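Local coordinates for RND efflux system, outer membrane lipoprotein, NodT family (Burkholderia mallei, PDB 6U94), which probably serves as the outer membrane channel component of an RND-type efflux system, as in other members of the outer membrane factor family, at residues R83-I88 against D239-A244. Numbering follows the deposited sequence.
Sequences RALYRI and DENALA
Helix 72-86 ends here against the long helix 211-247, beside helix 156-203, in a largely helical chain of the outer membrane factor family. The CA atoms of Tyr86 and Asp239 come within 5.7 Å.

Ala242 is the centre of the apolar packing. It points its methyl group between Leu85 and Tyr86. Its CB lies 3.7 Å from CD1 of the Tyr86 ring and 4.2 Å from CB of Leu85. Leu85 keeps CG beside its backbone N and anti to the carbonyl carbon (chi1 -82°). Its CD1 then reaches across obliquely to CB of Asn241, at 3.8 Å, and on to the backbone N of Ala242. This side is the more open one, as Asn241 is exposed.

Asp239 brings an oxygen against carbon atoms of Tyr86. Its OD1 stands 3.7 Å from CB of Tyr86 and also lies near CD2. The carboxylate and ring planes are 85° apart. The pair touches without bonding. OD1 forms its salt bridge with Arg90, and the Tyr86 hydroxyl is hydrogen-bonded to Glu169 and Asn172 of helix 156-203. Glu169 also takes salt bridges from Arg83 and Arg87.

O of Arg83 accepts from both Arg87 N, at 2.8 Å, and Ile88 N. Arg87 is the first residue to leave helical geometry, and its CB sits 3.7 Å above the centre of one ring face.

The short side chain of Ala242 is consistent with the 6.0 Å between its CA and that of Leu85. The two helices thus meet by apolar packing around Ala242 and van der Waals contact of Asp239 OD1 with Tyr86, without polar pairing between the segments. The buried carboxylate and hydroxyl find partners outside the interface. Arg90 probably helps keep Asp239 ionised, although OD2 lies close to the carboxylate of Asp180.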
# COMPACT_ATOMS: atom_id res chain seq x y z
N ARG A 83 -11.86 0.52 -6.17
CA ARG A 83 -10.70 1.40 -6.24
C ARG A 83 -11.09 2.79 -6.71
O ARG A 83 -10.57 3.79 -6.20
CB ARG A 83 -9.65 0.79 -7.16
CG ARG A 83 -8.93 -0.41 -6.58
CD ARG A 83 -8.17 -1.18 -7.64
NE ARG A 83 -7.27 -0.32 -8.41
CZ ARG A 83 -6.05 0.02 -8.01
NH1 ARG A 83 -5.58 -0.41 -6.85
NH2 ARG A 83 -5.30 0.81 -8.77
N ALA A 84 -12.01 2.88 -7.67
CA ALA A 84 -12.46 4.18 -8.14
C ALA A 84 -13.23 4.93 -7.06
O ALA A 84 -13.25 6.16 -7.06
CB ALA A 84 -13.33 4.02 -9.39
N LEU A 85 -13.86 4.20 -6.13
CA LEU A 85 -14.64 4.86 -5.09
C LEU A 85 -13.75 5.55 -4.06
O LEU A 85 -14.04 6.67 -3.64
CB LEU A 85 -15.57 3.86 -4.41
CG LEU A 85 -16.88 3.56 -5.14
CD1 LEU A 85 -17.76 2.63 -4.33
CD2 LEU A 85 -17.62 4.85 -5.47
N TYR A 86 -12.66 4.90 -3.65
CA TYR A 86 -11.90 5.37 -2.50
C TYR A 86 -10.41 5.56 -2.75
O TYR A 86 -9.74 6.12 -1.87
CB TYR A 86 -12.06 4.40 -1.32
CG TYR A 86 -11.00 3.32 -1.27
CD1 TYR A 86 -11.05 2.24 -2.14
CD2 TYR A 86 -9.95 3.39 -0.37
CE1 TYR A 86 -10.08 1.25 -2.11
CE2 TYR A 86 -8.98 2.42 -0.32
CZ TYR A 86 -9.04 1.35 -1.20
OH TYR A 86 -8.08 0.37 -1.16
N ARG A 87 -9.86 5.14 -3.88
CA ARG A 87 -8.40 5.10 -3.99
C ARG A 87 -7.85 5.89 -5.18
O ARG A 87 -6.90 6.65 -5.01
CB ARG A 87 -7.92 3.65 -4.07
CG ARG A 87 -6.43 3.50 -3.84
CD ARG A 87 -6.06 2.05 -3.58
NE ARG A 87 -4.66 1.89 -3.22
CZ ARG A 87 -4.06 0.72 -3.05
NH1 ARG A 87 -4.74 -0.41 -3.20
NH2 ARG A 87 -2.77 0.68 -2.72
N ILE A 88 -8.44 5.70 -6.37
CA ILE A 88 -7.85 6.28 -7.58
C ILE A 88 -7.79 7.80 -7.48
O ILE A 88 -6.77 8.42 -7.82
CB ILE A 88 -8.64 5.84 -8.82
CG1 ILE A 88 -8.78 4.31 -8.85
CG2 ILE A 88 -7.95 6.32 -10.09
CD1 ILE A 88 -7.47 3.59 -8.94
N ASP A 239 -14.88 4.69 1.89
CA ASP A 239 -14.24 3.45 2.32
C ASP A 239 -15.27 2.36 2.56
O ASP A 239 -15.08 1.21 2.14
CB ASP A 239 -13.43 3.69 3.60
CG ASP A 239 -12.33 4.72 3.41
OD1 ASP A 239 -12.11 5.18 2.27
OD2 ASP A 239 -11.69 5.07 4.42
N GLU A 240 -16.37 2.70 3.24
CA GLU A 240 -17.39 1.70 3.54
C GLU A 240 -18.11 1.23 2.28
O GLU A 240 -18.51 0.06 2.20
CB GLU A 240 -18.38 2.26 4.56
CG GLU A 240 -17.73 2.61 5.89
CD GLU A 240 -18.70 3.23 6.88
OE1 GLU A 240 -19.72 3.81 6.44
OE2 GLU A 240 -18.45 3.12 8.10
N ASN A 241 -18.29 2.12 1.30
CA ASN A 241 -18.89 1.71 0.03
C ASN A 241 -17.99 0.73 -0.70
O ASN A 241 -18.43 -0.35 -1.11
CB ASN A 241 -19.16 2.93 -0.84
CG ASN A 241 -20.63 3.31 -0.88
OD1 ASN A 241 -21.37 3.07 0.08
ND2 ASN A 241 -21.06 3.91 -1.98
N ALA A 242 -16.71 1.08 -0.87
CA ALA A 242 -15.78 0.20 -1.56
C ALA A 242 -15.62 -1.12 -0.82
O ALA A 242 -15.48 -2.18 -1.44
CB ALA A 242 -14.42 0.89 -1.71
N LEU A 243 -15.65 -1.08 0.52
CA LEU A 243 -15.54 -2.31 1.30
C LEU A 243 -16.74 -3.22 1.05
O LEU A 243 -16.58 -4.44 0.94
CB LEU A 243 -15.42 -1.97 2.78
CG LEU A 243 -14.88 -3.07 3.70
CD1 LEU A 243 -13.56 -3.61 3.17
CD2 LEU A 243 -14.71 -2.54 5.11
N ALA A 244 -17.94 -2.64 0.94
CA ALA A 244 -19.12 -3.44 0.64
C ALA A 244 -19.03 -4.05 -0.75
O ALA A 244 -19.42 -5.21 -0.95
CB ALA A 244 -20.38 -2.58 0.78